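Alpha-L-arabinosidase (Xanthomonas axonopodis pv. citri, PDB 6D25) probably hydrolyses alpha-L-arabinofuranosyl side groups of arabinoxylans, including those on doubly substituted internal xylose units, as a trimeric GH51 arabinofuranosidase. Local coordinates at residues H266-P271 with V322-T327; G272-R277 with G326-P331; S293-M298 with A352-D357. All coordinates share one frame; numbering follows the deposited sequence.

Contact 1 (H266-P271 with V322-T327). With GOL (glycerol), chain G.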
loop_
_atom_site.group_PDB
_atom_site.type_symbol
_atom_site.label_atom_id
_atom_site.label_comp_id
_atom_site.label_asym_id
_atom_site.label_seq_id
_atom_site.Cartn_x
_atom_site.Cartn_y
_atom_site.Cartn_z
ATOM N N HIS A 266 7.806 17.410 15.001
ATOM C CA HIS A 266 6.773 18.446 15.067
ATOM C C HIS A 266 6.501 18.740 16.543
ATOM O O HIS A 266 6.294 17.784 17.304
ATOM C CB HIS A 266 5.460 17.995 14.414
ATOM C CG HIS A 266 5.580 17.736 12.954
ATOM N ND1 HIS A 266 4.599 17.150 12.216
ATOM C CD2 HIS A 266 6.523 18.077 12.060
ATOM C CE1 HIS A 266 4.943 17.100 10.954
ATOM N NE2 HIS A 266 6.119 17.651 10.827
ATOM N N TYR A 267 6.491 20.041 16.913
ATOM C CA TYR A 267 6.046 20.428 18.247
ATOM C C TYR A 267 5.459 21.839 18.212
ATOM O O TYR A 267 6.180 22.811 17.967
ATOM C CB TYR A 267 7.194 20.410 19.258
ATOM C CG TYR A 267 6.777 20.876 20.636
ATOM C CD1 TYR A 267 5.845 20.157 21.370
ATOM C CD2 TYR A 267 7.261 22.057 21.182
ATOM C CE1 TYR A 267 5.393 20.586 22.602
ATOM C CE2 TYR A 267 6.816 22.503 22.413
ATOM C CZ TYR A 267 5.887 21.771 23.137
ATOM O OH TYR A 267 5.439 22.238 24.355
ATOM N N TYR A 268 4.167 21.932 18.489
ATOM C CA TYR A 268 3.458 23.189 18.610
ATOM C C TYR A 268 3.403 23.623 20.067
ATOM O O TYR A 268 3.279 22.815 20.993
ATOM C CB TYR A 268 2.027 23.064 18.092
ATOM C CG TYR A 268 1.941 22.942 16.600
ATOM C CD1 TYR A 268 2.042 24.061 15.796
ATOM C CD2 TYR A 268 1.814 21.710 15.986
ATOM C CE1 TYR A 268 1.990 23.958 14.415
ATOM C CE2 TYR A 268 1.790 21.601 14.600
ATOM C CZ TYR A 268 1.861 22.729 13.807
ATOM O OH TYR A 268 1.838 22.633 12.430
ATOM N N THR A 269 3.444 24.945 20.220
ATOM C CA THR A 269 3.294 25.577 21.499
ATOM C C THR A 269 1.808 25.919 21.671
ATOM O O THR A 269 1.300 26.833 20.995
ATOM C CB THR A 269 4.203 26.811 21.579
ATOM O OG1 THR A 269 5.572 26.402 21.442
ATOM C CG2 THR A 269 4.024 27.587 22.859
ATOM N N ILE A 270 1.123 25.175 22.540
ATOM C CA ILE A 270 -0.322 25.291 22.618
ATOM C C ILE A 270 -0.693 25.567 24.077
ATOM O O ILE A 270 -0.963 24.637 24.843
ATOM C CB ILE A 270 -1.036 24.031 22.077
ATOM C CG1 ILE A 270 -0.485 23.602 20.723
ATOM C CG2 ILE A 270 -2.538 24.243 22.050
ATOM C CD1 ILE A 270 -1.214 22.422 20.102
ATOM N N PRO A 271 -0.742 26.836 24.456
ATOM C CA PRO A 271 -1.177 27.127 25.812
ATOM C C PRO A 271 -2.593 26.587 26.071
ATOM O O PRO A 271 -3.477 26.702 25.208
ATOM C CB PRO A 271 -1.166 28.661 25.956
ATOM C CG PRO A 271 -0.973 29.199 24.579
ATOM C CD PRO A 271 -0.491 28.066 23.703
ATOM N N VAL A 322 13.023 20.183 12.235
ATOM C CA VAL A 322 11.871 20.546 13.031
ATOM C C VAL A 322 10.886 21.196 12.075
ATOM O O VAL A 322 10.837 22.429 12.016
ATOM C CB VAL A 322 12.240 21.487 14.186
ATOM C CG1 VAL A 322 11.028 21.824 15.077
ATOM C CG2 VAL A 322 13.337 20.880 15.034
ATOM N N ASP A 323 10.107 20.419 11.324
ATOM C CA ASP A 323 9.494 21.143 10.181
ATOM C C ASP A 323 8.060 21.576 10.493
ATOM O O ASP A 323 7.410 22.099 9.597
ATOM C CB ASP A 323 9.684 20.420 8.856
ATOM C CG ASP A 323 9.064 19.059 8.887
ATOM O OD1 ASP A 323 8.520 18.746 9.958
ATOM O OD2 ASP A 323 9.122 18.369 7.848
ATOM N N GLU A 324 7.633 21.470 11.755
ATOM C CA GLU A 324 6.496 22.290 12.244
ATOM C C GLU A 324 6.785 22.688 13.686
ATOM O O GLU A 324 7.002 21.822 14.520
ATOM C CB GLU A 324 5.141 21.559 12.165
ATOM C CG GLU A 324 4.819 21.062 10.773
ATOM C CD GLU A 324 3.540 20.250 10.624
ATOM O OE1 GLU A 324 2.754 20.258 11.587
ATOM O OE2 GLU A 324 3.376 19.601 9.549
ATOM N N TRP A 325 6.785 23.990 13.941
ATOM C CA TRP A 325 6.826 24.549 15.274
ATOM C C TRP A 325 6.106 25.904 15.267
ATOM O O TRP A 325 5.832 26.440 14.198
ATOM C CB TRP A 325 8.268 24.675 15.777
ATOM C CG TRP A 325 9.096 25.673 15.030
ATOM C CD1 TRP A 325 9.761 25.459 13.857
ATOM C CD2 TRP A 325 9.373 27.038 15.399
ATOM N NE1 TRP A 325 10.393 26.600 13.444
ATOM C CE2 TRP A 325 10.206 27.576 14.386
ATOM C CE3 TRP A 325 8.992 27.864 16.459
ATOM C CZ2 TRP A 325 10.655 28.899 14.417
ATOM C CZ3 TRP A 325 9.467 29.154 16.505
ATOM C CH2 TRP A 325 10.284 29.673 15.498
ATOM N N GLY A 326 5.850 26.414 16.449
ATOM C CA GLY A 326 5.172 27.695 16.643
ATOM C C GLY A 326 3.916 27.583 17.472
ATOM O O GLY A 326 3.556 26.517 17.939
ATOM N N THR A 327 3.259 28.726 17.674
ATOM C CA THR A 327 2.106 28.804 18.528
ATOM C C THR A 327 0.842 28.416 17.764
ATOM O O THR A 327 0.690 28.691 16.599
ATOM C CB THR A 327 1.963 30.207 19.130
ATOM O OG1 THR A 327 1.948 31.190 18.086
ATOM C CG2 THR A 327 3.083 30.496 20.093
HETATM C C1 GOL G . -0.337 20.510 9.334
HETATM O O1 GOL G . -1.314 20.482 8.271
HETATM C C2 GOL G . -0.941 21.123 10.632
HETATM O O2 GOL G . -0.082 20.740 11.724
HETATM C C3 GOL G . -1.051 22.647 10.532
HETATM O O3 GOL G . 0.222 23.356 10.388
HETATM O O HOH W 1 6.628 25.187 19.170
#

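Contact 2 (G272-R277 with G326-P331)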
loop_
_atom_site.group_PDB
_atom_site.type_symbol
_atom_site.label_atom_id
_atom_site.label_comp_id
_atom_site.label_asym_id
_atom_site.label_seq_id
_atom_site.Cartn_x
_atom_site.Cartn_y
_atom_site.Cartn_z
ATOM N N GLY A 272 -2.752 25.939 27.231
ATOM C CA GLY A 272 -4.000 25.301 27.625
ATOM C C GLY A 272 -4.163 23.900 27.045
ATOM O O GLY A 272 -5.136 23.225 27.358
ATOM N N GLY A 273 -3.236 23.440 26.187
ATOM C CA GLY A 273 -3.334 22.106 25.614
ATOM C C GLY A 273 -4.342 22.011 24.473
ATOM O O GLY A 273 -5.099 22.910 24.194
ATOM N N TRP A 274 -4.349 20.852 23.847
ATOM C CA TRP A 274 -5.234 20.523 22.742
ATOM C C TRP A 274 -6.641 20.287 23.283
ATOM O O TRP A 274 -6.747 19.683 24.300
ATOM C CB TRP A 274 -4.713 19.267 22.008
ATOM C CG TRP A 274 -5.471 19.054 20.740
ATOM C CD1 TRP A 274 -6.623 18.352 20.570
ATOM C CD2 TRP A 274 -5.186 19.692 19.484
ATOM N NE1 TRP A 274 -7.043 18.456 19.279
ATOM C CE2 TRP A 274 -6.198 19.291 18.589
ATOM C CE3 TRP A 274 -4.183 20.549 19.039
ATOM C CZ2 TRP A 274 -6.201 19.685 17.250
ATOM C CZ3 TRP A 274 -4.200 20.955 17.725
ATOM C CH2 TRP A 274 -5.194 20.525 16.844
ATOM N N PRO A 275 -7.705 20.720 22.621
ATOM C CA PRO A 275 -7.675 21.549 21.397
ATOM C C PRO A 275 -7.381 23.035 21.698
ATOM O O PRO A 275 -7.667 23.511 22.790
ATOM C CB PRO A 275 -9.098 21.423 20.839
ATOM C CG PRO A 275 -9.966 21.208 22.064
ATOM C CD PRO A 275 -9.089 20.453 23.044
ATOM N N PRO A 276 -6.839 23.767 20.710
ATOM C CA PRO A 276 -6.337 25.133 20.963
ATOM C C PRO A 276 -7.463 26.117 21.295
ATOM O O PRO A 276 -8.313 26.369 20.468
ATOM C CB PRO A 276 -5.619 25.555 19.684
ATOM C CG PRO A 276 -5.365 24.260 18.976
ATOM C CD PRO A 276 -6.567 23.394 19.316
ATOM N N ARG A 277 -7.474 26.641 22.509
ATOM C CA ARG A 277 -8.555 27.535 22.925
ATOM C C ARG A 277 -8.023 28.851 23.509
ATOM O O ARG A 277 -8.830 29.658 23.922
ATOM C CB ARG A 277 -9.458 26.837 23.954
ATOM C CG ARG A 277 -10.251 25.675 23.380
ATOM C CD ARG A 277 -11.227 25.120 24.425
ATOM N NE ARG A 277 -11.841 23.829 24.066
ATOM C CZ ARG A 277 -12.844 23.667 23.185
ATOM N NH1 ARG A 277 -13.312 24.704 22.508
ATOM N NH2 ARG A 277 -13.334 22.458 22.954
ATOM N N GLY A 326 5.850 26.414 16.449
ATOM C CA GLY A 326 5.172 27.695 16.643
ATOM C C GLY A 326 3.916 27.583 17.472
ATOM O O GLY A 326 3.556 26.517 17.939
ATOM N N THR A 327 3.259 28.726 17.674
ATOM C CA THR A 327 2.106 28.804 18.528
ATOM C C THR A 327 0.842 28.416 17.764
ATOM O O THR A 327 0.690 28.691 16.599
ATOM C CB THR A 327 1.963 30.207 19.130
ATOM O OG1 THR A 327 1.948 31.190 18.086
ATOM C CG2 THR A 327 3.083 30.496 20.093
ATOM N N TRP A 328 -0.084 27.826 18.508
ATOM C CA TRP A 328 -1.419 27.510 18.009
ATOM C C TRP A 328 -2.444 27.962 19.053
ATOM O O TRP A 328 -2.481 27.419 20.151
ATOM C CB TRP A 328 -1.522 26.011 17.712
ATOM C CG TRP A 328 -2.665 25.610 16.830
ATOM C CD1 TRP A 328 -3.901 26.190 16.734
ATOM C CD2 TRP A 328 -2.686 24.476 15.942
ATOM N NE1 TRP A 328 -4.672 25.519 15.832
ATOM C CE2 TRP A 328 -3.961 24.452 15.330
ATOM C CE3 TRP A 328 -1.764 23.488 15.612
ATOM C CZ2 TRP A 328 -4.334 23.474 14.411
ATOM C CZ3 TRP A 328 -2.115 22.535 14.673
ATOM C CH2 TRP A 328 -3.384 22.537 14.080
ATOM N N TYR A 329 -3.247 28.960 18.666
ATOM C CA TYR A 329 -4.249 29.591 19.517
ATOM C C TYR A 329 -5.675 29.253 19.039
ATOM O O TYR A 329 -5.849 28.646 18.015
ATOM C CB TYR A 329 -4.056 31.116 19.485
ATOM C CG TYR A 329 -2.701 31.601 19.954
ATOM C CD1 TYR A 329 -2.244 31.303 21.237
ATOM C CD2 TYR A 329 -1.905 32.398 19.153
ATOM C CE1 TYR A 329 -1.008 31.756 21.684
ATOM C CE2 TYR A 329 -0.683 32.884 19.596
ATOM C CZ TYR A 329 -0.224 32.552 20.864
ATOM O OH TYR A 329 0.980 33.030 21.329
ATOM N N ALA A 330 -6.677 29.713 19.779
ATOM C CA ALA A 330 -8.045 29.751 19.274
ATOM C C ALA A 330 -8.064 30.581 17.985
ATOM O O ALA A 330 -7.334 31.574 17.858
ATOM C CB ALA A 330 -9.005 30.347 20.291
ATOM N N PRO A 331 -8.939 30.225 17.069
ATOM C CA PRO A 331 -9.155 31.083 15.893
ATOM C C PRO A 331 -9.743 32.442 16.309
ATOM O O PRO A 331 -10.475 32.517 17.298
ATOM C CB PRO A 331 -10.152 30.290 15.044
ATOM C CG PRO A 331 -10.951 29.503 16.073
ATOM C CD PRO A 331 -9.964 29.156 17.167
#

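Contact 3 (S293-M298 with A352-D357)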
loop_
_atom_site.group_PDB
_atom_site.type_symbol
_atom_site.label_atom_id
_atom_site.label_comp_id
_atom_site.label_asym_id
_atom_site.label_seq_id
_atom_site.Cartn_x
_atom_site.Cartn_y
_atom_site.Cartn_z
ATOM N N SER A 293 6.728 28.798 28.928
ATOM C CA SER A 293 7.078 27.524 29.547
ATOM C C SER A 293 6.868 26.382 28.544
ATOM O O SER A 293 7.753 25.512 28.339
ATOM C CB SER A 293 6.278 27.303 30.787
ATOM O OG SER A 293 6.654 26.094 31.422
ATOM N N ARG A 294 5.717 26.372 27.902
ATOM C CA ARG A 294 5.432 25.345 26.920
ATOM C C ARG A 294 6.406 25.410 25.741
ATOM O O ARG A 294 6.803 24.351 25.241
ATOM C CB ARG A 294 3.982 25.427 26.439
ATOM C CG ARG A 294 3.034 24.743 27.413
ATOM C CD ARG A 294 1.590 24.902 27.026
ATOM N NE ARG A 294 0.672 24.142 27.880
ATOM C CZ ARG A 294 0.208 22.929 27.577
ATOM N NH1 ARG A 294 -0.588 22.322 28.435
ATOM N NH2 ARG A 294 0.526 22.349 26.421
ATOM N N THR A 295 6.788 26.600 25.293
ATOM C CA THR A 295 7.636 26.655 24.093
ATOM C C THR A 295 9.032 26.095 24.425
ATOM O O THR A 295 9.679 25.481 23.590
ATOM C CB THR A 295 7.652 28.048 23.455
ATOM O OG1 THR A 295 7.778 27.899 22.032
ATOM C CG2 THR A 295 8.800 28.896 23.940
ATOM N N LEU A 296 9.472 26.298 25.667
ATOM C CA LEU A 296 10.818 25.899 26.069
ATOM C C LEU A 296 10.988 24.366 26.121
ATOM O O LEU A 296 12.124 23.869 26.118
ATOM C CB LEU A 296 11.145 26.529 27.424
ATOM C CG LEU A 296 11.529 28.014 27.351
ATOM C CD1 LEU A 296 11.587 28.604 28.754
ATOM C CD2 LEU A 296 12.864 28.184 26.696
ATOM N N VAL A 297 9.891 23.654 26.119
ATOM C CA VAL A 297 9.919 22.197 26.117
ATOM C C VAL A 297 10.658 21.687 24.842
ATOM O O VAL A 297 11.233 20.593 24.836
ATOM C CB VAL A 297 8.485 21.646 26.232
ATOM C CG1 VAL A 297 8.425 20.142 25.992
ATOM C CG2 VAL A 297 7.836 21.976 27.563
ATOM N N MET A 298 10.663 22.493 23.785
ATOM C CA MET A 298 11.428 22.164 22.560
ATOM C C MET A 298 12.854 21.689 22.891
ATOM O O MET A 298 13.364 20.780 22.232
ATOM C CB MET A 298 11.482 23.369 21.625
ATOM C CG MET A 298 12.226 23.125 20.325
ATOM S SD MET A 298 11.410 21.988 19.199
ATOM C CE MET A 298 10.140 23.020 18.473
ATOM N N ALA A 352 9.445 32.891 19.107
ATOM C CA ALA A 352 10.413 32.704 18.016
ATOM C C ALA A 352 11.852 32.855 18.517
ATOM O O ALA A 352 12.704 32.033 18.163
ATOM C CB ALA A 352 10.100 33.657 16.888
ATOM N N SER A 353 12.161 33.883 19.330
ATOM C CA SER A 353 13.553 34.085 19.755
ATOM C C SER A 353 14.015 32.906 20.614
ATOM O O SER A 353 15.160 32.433 20.440
ATOM C CB SER A 353 13.801 35.410 20.461
ATOM O OG SER A 353 13.082 35.455 21.673
ATOM N N LEU A 354 13.149 32.384 21.445
ATOM C CA LEU A 354 13.560 31.267 22.317
ATOM C C LEU A 354 13.840 30.004 21.491
ATOM O O LEU A 354 14.788 29.265 21.771
ATOM C CB LEU A 354 12.494 31.016 23.376
ATOM C CG LEU A 354 12.243 32.155 24.354
ATOM C CD1 LEU A 354 11.046 31.836 25.224
ATOM C CD2 LEU A 354 13.459 32.406 25.201
ATOM N N ASN A 355 13.034 29.756 20.472
ATOM C CA ASN A 355 13.224 28.612 19.611
ATOM C C ASN A 355 14.514 28.737 18.793
ATOM O O ASN A 355 15.284 27.761 18.705
ATOM C CB ASN A 355 12.009 28.338 18.741
ATOM C CG ASN A 355 10.962 27.558 19.495
ATOM O OD1 ASN A 355 11.000 26.319 19.513
ATOM N ND2 ASN A 355 10.008 28.265 20.124
ATOM N N PHE A 356 14.777 29.909 18.226
ATOM C CA PHE A 356 16.060 30.120 17.519
ATOM C C PHE A 356 17.269 29.899 18.446
ATOM O O PHE A 356 18.242 29.264 18.037
ATOM C CB PHE A 356 16.125 31.508 16.909
ATOM C CG PHE A 356 15.094 31.774 15.841
ATOM C CD1 PHE A 356 14.642 30.763 15.000
ATOM C CD2 PHE A 356 14.662 33.065 15.602
ATOM C CE1 PHE A 356 13.773 31.037 13.949
ATOM C CE2 PHE A 356 13.793 33.325 14.550
ATOM C CZ PHE A 356 13.330 32.311 13.757
ATOM N N ASP A 357 17.171 30.378 19.680
ATOM C CA ASP A 357 18.240 30.144 20.656
ATOM C C ASP A 357 18.455 28.634 20.802
ATOM O O ASP A 357 19.587 28.135 20.713
ATOM C CB ASP A 357 17.921 30.777 22.009
ATOM C CG ASP A 357 17.891 32.306 22.068
ATOM O OD1 ASP A 357 18.376 32.978 21.087
ATOM O OD2 ASP A 357 17.356 32.846 23.125
HETATM O O HOH W 2 8.826 25.274 20.723
#

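Contact 1 (H266-P271 with V322-T327)
Glu324 lies between two aromatic side chains of 266-271, one beneath its length and one at its head. Its CG hangs over the face of the His266 ring, 3.7 Å from the ring centroid, in a CH-pi contact. Beyond CG the chain runs extended, so the carboxylate also lies over that ring, the two planes only 15° apart and the overlap shifted toward the rim. Tyr268 comes to the same carboxylate differently: its OH donates to Glu324 OE1 over 2.7 Å, arriving from above the carboxylate plane, 47° out of it. OE1 takes a second bond from O2 of a bound glycerol at 2.9 Å, and glycerol O3 donates to Tyr268 OH at 2.7 Å. The other oxygen, OE2, forms a salt bridge with Arg95. His266 NE2 leans on Asp323 OD1 at 2.8 Å, a weak, strongly bent bond that meets the ring at its edge.

Behind these side chains the backbones run parallel. Tyr267 N bonds to Glu324 O at 3.0 Å and Thr269 N to Gly326 O at 2.8 Å; between them a water joins Tyr267 O, Gly326 N and Thr269 OG1, which also bonds Thr295 OG1 of helix 285-312. Gly326 adopts a backbone shape in which a CB would jam against the preceding carbonyl. At the C-terminal ends of strands 262-269 and 319-325 the polar side chains gather round the glycerol. This is the active-site end of a (beta/alpha)8 barrel, and Glu324 stands where clan GH-A glycosidases carry the nucleophile, consistent with that role here.

Contact 2 (G272-R277 with G326-P331)
Pro276 O receives the CA-H of Ala330 at a CA-to-oxygen distance of 3.6 Å, a weak polar touch in a contact that no hydrogen bond spans. Next to it, Pro276 CB rests 3.5 Å from Tyr329 O. The weight of the contact falls on the Trp328 indole. Pro276 CG sits over its five-membered ring, 3.5 Å from the centroid and 20° off the normal, and comes within 3.3 Å of Trp328 CD1. Further along the same face, Trp274 stands on edge above the six-membered ring: planes at 85°, centroids 5.1 Å apart, the CZ3-CH2 edge leading, with the two CH2 atoms 3.9 Å from each other. This is a T-shaped pair, and one indole face serves both the proline and the second tryptophan.

Trp274 is swung into place by a first torsion of -170°, its CG anti to the backbone N, and one face of its own ring is backed by Pro275 CB and Pro276 CD. The peptide bond before Pro275 is cis, and Trp274 and Pro276, on either side of Pro275 in sequence, both reach the same face of Trp328. Further along the chain, Ala330 CB packs 3.7 Å from Arg277 C, beside a backbone bond between Ala330 and Ala278. Tyr268 meets the Trp328 ring in a further edge-to-face pair, and Trp328 also comes close to the bound glycerol. C-H groups directed at an electron-rich indole, with no hydrogen bond between 272-277 and 326-331, suggest that these parts of the two surface loops cohere mostly through shape and dispersion, the backbone bond to Ala278 lying just beyond.

Contact 3 (S293-M298 with A352-D357)
Asn355 ND2 donates to Thr295 OG1 at 3.0 Å with an N-H...O angle of 148°, and the hydroxyl lies almost in the plane of the amide. The other end of the amide is tied to the same residue through a water, which donates both to Asn355 OD1 at 2.7 Å and to Thr295 O at 3.0 Å. Side chain and main chain of one threonine are therefore read by one asparagine. Met298 crosses the amide at about a right angle: its CG lies 3.5 Å from Asn355 OD1, and bends further along the chain bring CE back to 3.6 Å from that same oxygen. On the other flank Leu354 CD1 touches Thr295 CG2 at 3.9 Å and, more loosely, Leu296 CD2 at 4.3 Å.

The two helices, 285-312 and 346-361, follow consecutive strands of the (beta/alpha)8 barrel and lie side by side on its outside. The axes of 293-298 and 352-357 approach to 9.2 Å and run 21° apart in direction, as expected of neighbouring barrel helices.

Several things set the amide. A first torsion of -82° places Asn355 CG beside its own backbone N, and ND2 also donates to Val351 O one turn back; two acceptors at ND2 and a donating water at OD1 are consistent with only one flip of the group. Thr295 O accepts Met298 N as well as the water. On the barrel side, Thr295 OG1 is bonded to Thr269 OG1 of strand 262-269, and Met298 and Asn355 both rest on Trp325. Away from the barrel, Leu296 packs on Pro427 and Leu354 on His430, both residues of strand 424-435.

How the contacts relate
Contacts 1 and 3 are buried, contact 2 is at the surface, and all three join strands 262-269 and 319-325 or the loops and helices that follow them. Contact 1 pairs the two strands, contact 2 the loops that leave them, contact 3 the helices that come next. The chemistry changes accordingly: charged and hydroxyl groups with a glycerol in contact 1, indole and proline packing in contact 2, an amide-hydroxyl bond amid aliphatic groups in contact 3. Gly326 and Thr327 belong to both contacts 1 and 2, where Thr269 O and Trp328 N probably bond. Tyr267 OH with Arg294 O couples contact 1 to contact 3.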